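Local coordinates for protein putative angiotensinogen (Lampetra fluviatilis, PDB 5INW) that binds heparin, which promotes inhibition of thrombin through a template mechanism, and belongs to the serpin family of serine protease inhibitors, at residues Phe168-Asn174 and Val243-Lys249; Gln281-Tyr287 and Ser341-Leu347. The protein carries 1 engineered substitution. The contacts are given in a common frame with arbitrary orientation. Residue numbers count along the deposited sequence, not the author numbering.

Contact 1: Phe168-Asn174 and Val243-Lys249; sequences FELMGKN and VNVIYFK
Two fully extended strands run antiparallel, at 179° with axes 4.7 Å apart. M171 pairs with Y247 and K173 with V245 as hydrogen-bonded pairs (M171 N to Y247 O and Y247 N to M171 O, both 2.9 Å; K173 N to V245 O and V245 N to K173 O, both 3.0 Å). L170-F248, G172-I246 and N174-N244 are the non-hydrogen-bonded pairs. On the face of L170, G172 and N174, the t/p rotamer of L170 leans across the gap, so CD1 lies 3.7 Å from F248 CB and 4.1 Å from I246 CG1. G172 has no side chain opposite I246 on this face; I25 of the C-terminal peptide chain packs on L170 and I246, and I246 also packs on helix 110-122. F168 CE1 meets the edge of the F248 ring at CE1, 3.7 Å. On the other face K173 CB covers V245 CG2 (3.9 Å), and E169 OE2 lies 3.8 Å from Y247 CE2. These are serpin strands s2A and s3A. N244 ND2 donates to N174 OD1 (2.9 Å), a polar cluster consistent with the serpin shutter. N244 OD1 hydrogen-bonds to S112 of helix 110-122 (helix B) and N174 ND2 to F196 O at the end of helix 186-196, so directional bonds tie the strand pair to two helices.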
ATOM      1  N   PHE A 168     -18.059  -3.235  -3.542  1.00 46.42           N
ATOM      2  CA  PHE A 168     -16.630  -2.888  -3.841  1.00 45.81           C
ATOM      3  C   PHE A 168     -16.402  -1.390  -3.826  1.00 46.86           C
ATOM      4  O   PHE A 168     -17.224  -0.657  -4.369  1.00 51.52           O
ATOM      5  CB  PHE A 168     -16.236  -3.405  -5.217  1.00 44.92           C
ATOM      6  CG  PHE A 168     -14.833  -3.094  -5.594  1.00 43.68           C
ATOM      7  CD1 PHE A 168     -13.789  -3.859  -5.123  1.00 44.73           C
ATOM      8  CD2 PHE A 168     -14.532  -2.032  -6.433  1.00 44.12           C
ATOM      9  CE1 PHE A 168     -12.468  -3.567  -5.488  1.00 42.62           C
ATOM     10  CE2 PHE A 168     -13.216  -1.723  -6.785  1.00 41.72           C
ATOM     11  CZ  PHE A 168     -12.199  -2.483  -6.305  1.00 41.41           C
ATOM     12  N   GLU A 169     -15.326  -0.918  -3.200  1.00 45.04           N
ATOM     13  CA  GLU A 169     -14.932   0.487  -3.280  1.00 44.81           C
ATOM     14  C   GLU A 169     -13.458   0.550  -3.215  1.00 44.84           C
ATOM     15  O   GLU A 169     -12.856   0.012  -2.252  1.00 45.02           O
ATOM     16  CB  GLU A 169     -15.493   1.332  -2.105  1.00 47.65           C
ATOM     17  CG  GLU A 169     -15.116   2.831  -2.166  1.00 48.60           C
ATOM     18  CD  GLU A 169     -15.731   3.742  -1.088  1.00 52.63           C
ATOM     19  OE1 GLU A 169     -15.288   4.925  -1.004  1.00 57.15           O
ATOM     20  OE2 GLU A 169     -16.650   3.330  -0.314  1.00 57.07           O
ATOM     21  N   LEU A 170     -12.865   1.206  -4.210  1.00 45.21           N
ATOM     22  CA  LEU A 170     -11.466   1.624  -4.157  1.00 45.08           C
ATOM     23  C   LEU A 170     -11.377   3.085  -4.526  1.00 47.14           C
ATOM     24  O   LEU A 170     -11.795   3.475  -5.605  1.00 54.16           O
ATOM     25  CB  LEU A 170     -10.591   0.758  -5.063  1.00 44.85           C
ATOM     26  CG  LEU A 170      -9.095   1.096  -4.871  1.00 45.45           C
ATOM     27  CD1 LEU A 170      -8.511   0.701  -3.536  1.00 43.99           C
ATOM     28  CD2 LEU A 170      -8.230   0.513  -5.967  1.00 46.62           C
ATOM     29  N   MET A 171     -10.826   3.895  -3.638  1.00 47.55           N
ATOM     30  CA  MET A 171     -10.847   5.344  -3.762  1.00 48.94           C
ATOM     31  C   MET A 171      -9.439   5.796  -3.388  1.00 47.18           C
ATOM     32  O   MET A 171      -8.853   5.278  -2.451  1.00 42.25           O
ATOM     33  CB  MET A 171     -11.922   5.889  -2.791  1.00 52.44           C
ATOM     34  CG  MET A 171     -12.061   7.407  -2.595  1.00 56.32           C
ATOM     35  SD  MET A 171     -10.893   7.955  -1.313  1.00 63.11           S
ATOM     36  CE  MET A 171     -11.902   8.125   0.162  1.00 64.44           C
ATOM     37  N   GLY A 172      -8.924   6.774  -4.116  1.00 48.23           N
ATOM     38  CA  GLY A 172      -7.606   7.329  -3.913  1.00 49.23           C
ATOM     39  C   GLY A 172      -7.613   8.835  -4.110  1.00 52.12           C
ATOM     40  O   GLY A 172      -8.233   9.352  -5.054  1.00 60.10           O
ATOM     41  N   LYS A 173      -6.911   9.551  -3.239  1.00 49.89           N
ATOM     42  CA  LYS A 173      -6.914  10.992  -3.249  1.00 48.51           C
ATOM     43  C   LYS A 173      -5.507  11.455  -2.967  1.00 44.41           C
ATOM     44  O   LYS A 173      -4.923  11.063  -1.982  1.00 42.47           O
ATOM     45  CB  LYS A 173      -7.910  11.488  -2.184  1.00 52.62           C
ATOM     46  CG  LYS A 173      -8.327  12.939  -2.300  1.00 58.08           C
ATOM     47  CD  LYS A 173      -9.357  13.211  -3.396  1.00 62.37           C
ATOM     48  CE  LYS A 173      -9.265  14.666  -3.910  1.00 67.13           C
ATOM     49  NZ  LYS A 173      -8.134  14.912  -4.875  1.00 68.01           N
ATOM     50  N   ASN A 174      -4.966  12.283  -3.844  1.00 42.70           N
ATOM     51  CA  ASN A 174      -3.796  13.092  -3.539  1.00 41.18           C
ATOM     52  C   ASN A 174      -4.164  14.510  -3.129  1.00 40.48           C
ATOM     53  O   ASN A 174      -5.072  15.119  -3.676  1.00 40.01           O
ATOM     54  CB  ASN A 174      -2.912  13.218  -4.737  1.00 41.59           C
ATOM     55  CG  ASN A 174      -2.528  11.893  -5.287  1.00 42.07           C
ATOM     56  OD1 ASN A 174      -1.848  11.073  -4.630  1.00 44.06           O
ATOM     57  ND2 ASN A 174      -2.923  11.669  -6.522  1.00 43.63           N
ATOM     58  N   VAL A 243       0.286  14.426   0.282  1.00 37.85           N
ATOM     59  CA  VAL A 243      -0.513  13.380   0.946  1.00 38.09           C
ATOM     60  C   VAL A 243      -1.161  12.511  -0.102  1.00 38.12           C
ATOM     61  O   VAL A 243      -1.791  13.003  -1.031  1.00 40.23           O
ATOM     62  CB  VAL A 243      -1.647  14.010   1.784  1.00 38.35           C
ATOM     63  CG1 VAL A 243      -2.673  12.974   2.184  1.00 37.57           C
ATOM     64  CG2 VAL A 243      -1.062  14.741   2.975  1.00 39.13           C
ATOM     65  N   ASN A 244      -0.977  11.219   0.023  1.00 38.53           N
ATOM     66  CA  ASN A 244      -1.855  10.271  -0.647  1.00 39.57           C
ATOM     67  C   ASN A 244      -2.573   9.497   0.443  1.00 38.50           C
ATOM     68  O   ASN A 244      -1.973   9.062   1.428  1.00 37.52           O
ATOM     69  CB  ASN A 244      -1.105   9.250  -1.519  1.00 39.31           C
ATOM     70  CG  ASN A 244      -2.042   8.260  -2.113  1.00 39.51           C
ATOM     71  OD1 ASN A 244      -2.393   7.259  -1.491  1.00 38.80           O
ATOM     72  ND2 ASN A 244      -2.595   8.611  -3.257  1.00 40.63           N
ATOM     73  N   VAL A 245      -3.848   9.303   0.212  1.00 38.81           N
ATOM     74  CA  VAL A 245      -4.600   8.275   0.898  1.00 40.45           C
ATOM     75  C   VAL A 245      -5.266   7.349  -0.112  1.00 41.31           C
ATOM     76  O   VAL A 245      -5.649   7.770  -1.189  1.00 39.90           O
ATOM     77  CB  VAL A 245      -5.682   8.854   1.813  1.00 40.09           C
ATOM     78  CG1 VAL A 245      -5.046   9.873   2.702  1.00 41.08           C
ATOM     79  CG2 VAL A 245      -6.799   9.483   1.004  1.00 40.65           C
ATOM     80  N   ILE A 246      -5.535   6.138   0.344  1.00 42.75           N
ATOM     81  CA  ILE A 246      -6.178   5.122  -0.448  1.00 42.09           C
ATOM     82  C   ILE A 246      -6.984   4.251   0.485  1.00 40.45           C
ATOM     83  O   ILE A 246      -6.513   3.850   1.556  1.00 40.51           O
ATOM     84  CB  ILE A 246      -5.107   4.405  -1.221  1.00 44.92           C
ATOM     85  CG1 ILE A 246      -5.629   3.254  -2.009  1.00 44.86           C
ATOM     86  CG2 ILE A 246      -4.018   3.902  -0.295  1.00 49.83           C
ATOM     87  CD1 ILE A 246      -4.546   2.865  -3.001  1.00 46.32           C
ATOM     88  N   TYR A 247      -8.220   4.007   0.077  1.00 40.43           N
ATOM     89  CA  TYR A 247      -9.203   3.290   0.847  1.00 39.82           C
ATOM     90  C   TYR A 247      -9.804   2.214  -0.020  1.00 42.20           C
ATOM     91  O   TYR A 247     -10.279   2.534  -1.111  1.00 43.43           O
ATOM     92  CB  TYR A 247     -10.324   4.224   1.267  1.00 38.83           C
ATOM     93  CG  TYR A 247     -11.469   3.512   1.955  1.00 39.71           C
ATOM     94  CD1 TYR A 247     -11.405   3.249   3.285  1.00 40.42           C
ATOM     95  CD2 TYR A 247     -12.607   3.073   1.243  1.00 41.75           C
ATOM     96  CE1 TYR A 247     -12.433   2.598   3.927  1.00 45.30           C
ATOM     97  CE2 TYR A 247     -13.644   2.395   1.864  1.00 43.19           C
ATOM     98  CZ  TYR A 247     -13.550   2.160   3.226  1.00 45.92           C
ATOM     99  OH  TYR A 247     -14.530   1.511   3.974  1.00 50.40           O
ATOM    100  N   PHE A 248      -9.819   0.977   0.493  1.00 42.37           N
ATOM    101  CA  PHE A 248     -10.438  -0.170  -0.161  1.00 44.07           C
ATOM    102  C   PHE A 248     -11.456  -0.837   0.755  1.00 45.86           C
ATOM    103  O   PHE A 248     -11.158  -1.079   1.937  1.00 46.87           O
ATOM    104  CB  PHE A 248      -9.337  -1.178  -0.501  1.00 45.81           C
ATOM    105  CG  PHE A 248      -9.825  -2.579  -0.777  1.00 45.96           C
ATOM    106  CD1 PHE A 248     -10.429  -2.889  -1.987  1.00 46.75           C
ATOM    107  CD2 PHE A 248      -9.638  -3.584   0.149  1.00 47.27           C
ATOM    108  CE1 PHE A 248     -10.877  -4.160  -2.249  1.00 47.87           C
ATOM    109  CE2 PHE A 248     -10.082  -4.874  -0.106  1.00 49.19           C
ATOM    110  CZ  PHE A 248     -10.681  -5.165  -1.314  1.00 48.89           C
ATOM    111  N   LYS A 249     -12.653  -1.132   0.241  1.00 47.26           N
ATOM    112  CA  LYS A 249     -13.590  -1.978   0.991  1.00 49.72           C
ATOM    113  C   LYS A 249     -14.290  -2.934   0.070  1.00 50.50           C
ATOM    114  O   LYS A 249     -15.132  -2.531  -0.723  1.00 53.78           O
ATOM    115  CB  LYS A 249     -14.616  -1.188   1.778  1.00 50.99           C
ATOM    116  CG  LYS A 249     -15.472  -2.053   2.703  1.00 51.33           C
ATOM    117  CD  LYS A 249     -16.434  -1.177   3.483  1.00 52.59           C
ATOM    118  CE  LYS A 249     -17.449  -2.010   4.216  1.00 56.15           C
ATOM    119  NZ  LYS A 249     -18.557  -1.142   4.686  1.00 60.08           N
TER

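Contact 2: Gln281-Tyr287 and Ser341-Leu347; sequences QRAKLSY and SNHYVQL
The Y344 ring is clasped between two cationic side chains of the other segment: R282 CZ lies 4.2 Å from the ring centroid, 20° off its normal, as a cation-pi contact, and K284 CE covers the opposite face as a CH-pi contact, 3.8 Å from the centroid. K284 is extended (chi1 m, then t throughout), which carries CE over the ring, while R282 folds back at chi3 p. Beside the clasp the backbones form a short antiparallel ladder, the axes of strands 281-283 and 345-347 5.1 Å apart at 151°. Q281-L347 and A283-V345 are hydrogen-bonded pairs: L347 N to Q281 O 2.9 Å, Q281 N to L347 O 3.3 Å, V345 N to A283 O 2.6 Å, and a weak A283 N to V345 O at 3.2 Å. R282-Q346 is the non-hydrogen-bonded pair between them. In the serpin fold these are strands s3C and s2C of sheet C, and Q346 and L347 continue it in a parallel ladder with the C-terminal peptide chain. Beyond the ladder, S341 takes a left-handed conformation (phi/psi 50/35) and N342 centres an inverse gamma turn, leading the chain into Y344. On the face of A283, V345 and L347, V345 CG2 touches Y287 CE1 (3.7 Å), and L347 CD2 meets L285 CD1 (3.9 Å). L285 and L347 also rest on L300 of strand 295-301.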
ATOM      1  N   GLN A 281     -15.623 -21.594   6.505  1.00 68.72           N
ATOM      2  CA  GLN A 281     -16.504 -21.728   5.345  1.00 70.23           C
ATOM      3  C   GLN A 281     -16.075 -22.882   4.431  1.00 75.40           C
ATOM      4  O   GLN A 281     -14.892 -23.298   4.340  1.00 78.02           O
ATOM      5  CB  GLN A 281     -16.663 -20.429   4.494  1.00 68.33           C
ATOM      6  CG  GLN A 281     -15.436 -20.005   3.692  1.00 66.80           C
ATOM      7  CD  GLN A 281     -15.657 -18.769   2.829  1.00 63.31           C
ATOM      8  OE1 GLN A 281     -16.665 -18.073   2.930  1.00 60.59           O
ATOM      9  NE2 GLN A 281     -14.695 -18.493   1.983  1.00 62.46           N
ATOM     10  N   ARG A 282     -17.089 -23.428   3.780  1.00 79.98           N
ATOM     11  CA  ARG A 282     -16.905 -24.413   2.761  1.00 82.59           C
ATOM     12  C   ARG A 282     -17.312 -23.698   1.484  1.00 81.25           C
ATOM     13  O   ARG A 282     -18.510 -23.528   1.234  1.00 82.51           O
ATOM     14  CB  ARG A 282     -17.748 -25.671   3.039  1.00 86.68           C
ATOM     15  CG  ARG A 282     -17.067 -26.935   2.540  1.00 92.41           C
ATOM     16  CD  ARG A 282     -17.969 -28.155   2.389  1.00 99.44           C
ATOM     17  NE  ARG A 282     -18.830 -28.060   1.211  1.00105.16           N
ATOM     18  CZ  ARG A 282     -19.558 -29.053   0.702  1.00113.67           C
ATOM     19  NH1 ARG A 282     -19.556 -30.262   1.255  1.00118.31           N
ATOM     20  NH2 ARG A 282     -20.305 -28.830  -0.381  1.00119.03           N
ATOM     21  N   ALA A 283     -16.330 -23.259   0.688  1.00 78.11           N
ATOM     22  CA  ALA A 283     -16.624 -22.707  -0.644  1.00 78.22           C
ATOM     23  C   ALA A 283     -15.652 -23.173  -1.730  1.00 79.11           C
ATOM     24  O   ALA A 283     -14.631 -23.797  -1.432  1.00 80.64           O
ATOM     25  CB  ALA A 283     -16.687 -21.197  -0.573  1.00 77.65           C
ATOM     26  N   LYS A 284     -16.001 -22.858  -2.980  1.00 79.96           N
ATOM     27  CA  LYS A 284     -15.199 -23.179  -4.169  1.00 80.31           C
ATOM     28  C   LYS A 284     -14.090 -22.133  -4.409  1.00 78.51           C
ATOM     29  O   LYS A 284     -14.310 -21.125  -5.076  1.00 74.68           O
ATOM     30  CB  LYS A 284     -16.110 -23.272  -5.399  1.00 82.69           C
ATOM     31  CG  LYS A 284     -17.251 -24.253  -5.225  1.00 86.84           C
ATOM     32  CD  LYS A 284     -18.081 -24.408  -6.481  1.00 88.59           C
ATOM     33  CE  LYS A 284     -19.210 -25.362  -6.183  1.00 90.70           C
ATOM     34  NZ  LYS A 284     -19.991 -25.673  -7.400  1.00 95.60           N
ATOM     35  N   LEU A 285     -12.891 -22.403  -3.903  1.00 79.11           N
ATOM     36  CA  LEU A 285     -11.792 -21.465  -3.955  1.00 78.04           C
ATOM     37  C   LEU A 285     -10.651 -22.068  -4.701  1.00 78.36           C
ATOM     38  O   LEU A 285     -10.401 -23.250  -4.572  1.00 84.53           O
ATOM     39  CB  LEU A 285     -11.351 -21.152  -2.541  1.00 80.25           C
ATOM     40  CG  LEU A 285     -12.495 -20.584  -1.693  1.00 84.52           C
ATOM     41  CD1 LEU A 285     -12.132 -20.556  -0.218  1.00 85.20           C
ATOM     42  CD2 LEU A 285     -12.881 -19.189  -2.182  1.00 86.35           C
ATOM     43  N   SER A 286      -9.947 -21.259  -5.474  1.00 78.03           N
ATOM     44  CA  SER A 286      -8.711 -21.703  -6.105  1.00 79.04           C
ATOM     45  C   SER A 286      -7.614 -21.776  -5.074  1.00 76.87           C
ATOM     46  O   SER A 286      -7.419 -20.830  -4.332  1.00 74.65           O
ATOM     47  CB  SER A 286      -8.284 -20.748  -7.211  1.00 78.87           C
ATOM     48  OG  SER A 286      -9.213 -20.855  -8.272  1.00 83.90           O
ATOM     49  N   TYR A 287      -6.889 -22.890  -5.054  1.00 75.76           N
ATOM     50  CA  TYR A 287      -5.744 -23.075  -4.165  1.00 72.84           C
ATOM     51  C   TYR A 287      -4.715 -23.916  -4.897  1.00 75.78           C
ATOM     52  O   TYR A 287      -5.000 -24.475  -5.948  1.00 77.51           O
ATOM     53  CB  TYR A 287      -6.163 -23.769  -2.869  1.00 73.93           C
ATOM     54  CG  TYR A 287      -6.652 -25.188  -3.053  1.00 76.67           C
ATOM     55  CD1 TYR A 287      -7.834 -25.428  -3.747  1.00 78.14           C
ATOM     56  CD2 TYR A 287      -5.927 -26.292  -2.553  1.00 75.91           C
ATOM     57  CE1 TYR A 287      -8.283 -26.717  -3.965  1.00 81.61           C
ATOM     58  CE2 TYR A 287      -6.379 -27.585  -2.756  1.00 79.23           C
ATOM     59  CZ  TYR A 287      -7.557 -27.796  -3.457  1.00 81.18           C
ATOM     60  OH  TYR A 287      -8.050 -29.070  -3.665  1.00 83.79           O
ATOM     61  N   SER A 341      -9.902 -24.828  -9.863  1.00129.22           N
ATOM     62  CA  SER A 341      -9.833 -25.696  -8.690  1.00128.63           C
ATOM     63  C   SER A 341     -11.160 -25.697  -7.911  1.00128.67           C
ATOM     64  O   SER A 341     -11.174 -25.811  -6.672  1.00127.25           O
ATOM     65  CB  SER A 341      -8.653 -25.293  -7.788  1.00125.63           C
ATOM     66  OG  SER A 341      -7.533 -24.848  -8.537  1.00123.18           O
ATOM     67  N   ASN A 342     -12.273 -25.599  -8.656  1.00125.67           N
ATOM     68  CA  ASN A 342     -13.598 -25.367  -8.073  1.00116.61           C
ATOM     69  C   ASN A 342     -14.340 -26.671  -7.841  1.00111.73           C
ATOM     70  O   ASN A 342     -15.356 -26.987  -8.474  1.00105.39           O
ATOM     71  CB  ASN A 342     -14.402 -24.346  -8.880  1.00113.41           C
ATOM     72  CG  ASN A 342     -13.707 -22.990  -8.939  1.00109.54           C
ATOM     73  OD1 ASN A 342     -13.322 -22.532 -10.005  1.00111.10           O
ATOM     74  ND2 ASN A 342     -13.518 -22.358  -7.795  1.00106.05           N
ATOM     75  N   HIS A 343     -13.714 -27.442  -6.951  1.00107.41           N
ATOM     76  CA  HIS A 343     -14.383 -28.266  -5.978  1.00105.29           C
ATOM     77  C   HIS A 343     -14.313 -27.453  -4.687  1.00 96.35           C
ATOM     78  O   HIS A 343     -13.393 -26.671  -4.483  1.00 94.25           O
ATOM     79  CB  HIS A 343     -13.678 -29.626  -5.816  1.00109.18           C
ATOM     80  CG  HIS A 343     -13.354 -30.281  -7.118  1.00113.56           C
ATOM     81  ND1 HIS A 343     -14.245 -31.094  -7.784  1.00116.58           N
ATOM     82  CD2 HIS A 343     -12.255 -30.200  -7.904  1.00117.09           C
ATOM     83  CE1 HIS A 343     -13.698 -31.510  -8.911  1.00119.81           C
ATOM     84  NE2 HIS A 343     -12.488 -30.985  -9.007  1.00119.85           N
ATOM     85  N   TYR A 344     -15.282 -27.670  -3.809  1.00 92.80           N
ATOM     86  CA  TYR A 344     -15.342 -27.010  -2.515  1.00 89.12           C
ATOM     87  C   TYR A 344     -14.082 -27.246  -1.655  1.00 87.22           C
ATOM     88  O   TYR A 344     -13.502 -28.337  -1.647  1.00 86.47           O
ATOM     89  CB  TYR A 344     -16.580 -27.480  -1.731  1.00 90.65           C
ATOM     90  CG  TYR A 344     -17.950 -26.935  -2.180  1.00 91.57           C
ATOM     91  CD1 TYR A 344     -18.467 -25.755  -1.646  1.00 88.85           C
ATOM     92  CD2 TYR A 344     -18.751 -27.643  -3.077  1.00 95.24           C
ATOM     93  CE1 TYR A 344     -19.712 -25.273  -2.018  1.00 89.32           C
ATOM     94  CE2 TYR A 344     -20.004 -27.167  -3.451  1.00 95.65           C
ATOM     95  CZ  TYR A 344     -20.481 -25.981  -2.916  1.00 91.56           C
ATOM     96  OH  TYR A 344     -21.716 -25.517  -3.289  1.00 89.70           O
ATOM     97  N   VAL A 345     -13.703 -26.217  -0.908  1.00 84.35           N
ATOM     98  CA  VAL A 345     -12.539 -26.237  -0.025  1.00 85.06           C
ATOM     99  C   VAL A 345     -12.953 -25.905   1.408  1.00 84.65           C
ATOM    100  O   VAL A 345     -13.916 -25.138   1.625  1.00 85.35           O
ATOM    101  CB  VAL A 345     -11.509 -25.192  -0.484  1.00 84.00           C
ATOM    102  CG1 VAL A 345     -10.273 -25.230   0.397  1.00 83.66           C
ATOM    103  CG2 VAL A 345     -11.139 -25.438  -1.940  1.00 86.33           C
ATOM    104  N   GLN A 346     -12.217 -26.456   2.370  1.00 83.16           N
ATOM    105  CA  GLN A 346     -12.427 -26.176   3.786  1.00 82.27           C
ATOM    106  C   GLN A 346     -11.482 -25.085   4.249  1.00 77.79           C
ATOM    107  O   GLN A 346     -10.294 -25.327   4.424  1.00 76.72           O
ATOM    108  CB  GLN A 346     -12.160 -27.434   4.602  1.00 86.40           C
ATOM    109  CG  GLN A 346     -13.130 -28.566   4.334  1.00 91.70           C
ATOM    110  CD  GLN A 346     -14.501 -28.290   4.902  1.00 95.58           C
ATOM    111  OE1 GLN A 346     -14.753 -27.194   5.436  1.00100.92           O
ATOM    112  NE2 GLN A 346     -15.409 -29.271   4.794  1.00 96.11           N
ATOM    113  N   LEU A 347     -12.002 -23.877   4.447  1.00 75.06           N
ATOM    114  CA  LEU A 347     -11.137 -22.743   4.769  1.00 72.49           C
ATOM    115  C   LEU A 347     -11.314 -22.332   6.199  1.00 72.32           C
ATOM    116  O   LEU A 347     -12.437 -22.285   6.689  1.00 78.16           O
ATOM    117  CB  LEU A 347     -11.425 -21.552   3.867  1.00 69.91           C
ATOM    118  CG  LEU A 347     -10.583 -20.288   4.116  1.00 68.40           C
ATOM    119  CD1 LEU A 347      -9.115 -20.489   3.829  1.00 67.81           C
ATOM    120  CD2 LEU A 347     -11.115 -19.123   3.290  1.00 67.74           C
TER

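In the fold
Contact 1 closes before contact 2 opens along the chain; their centres lie about 30 Å apart and their nearest atoms about 14 Å. Contact 1 is near the middle of the molecule, in sheet A, contact 2 at one end, in sheet C. Strand 345-359, broken by a bulge or short loop, joins both by strand pairing: its first part pairs in contact 2, and its later part, in sheet A, pairs with 389-401, which pairs with 405-417, the neighbour of 238-251. In this loop-cleaved structure, contact 1 thus lies beside the inserted reactive loop, strand 405-417 of sheet A, and contact 2 beside the severed C-terminal peptide, which follows the cleavage and extends sheet C.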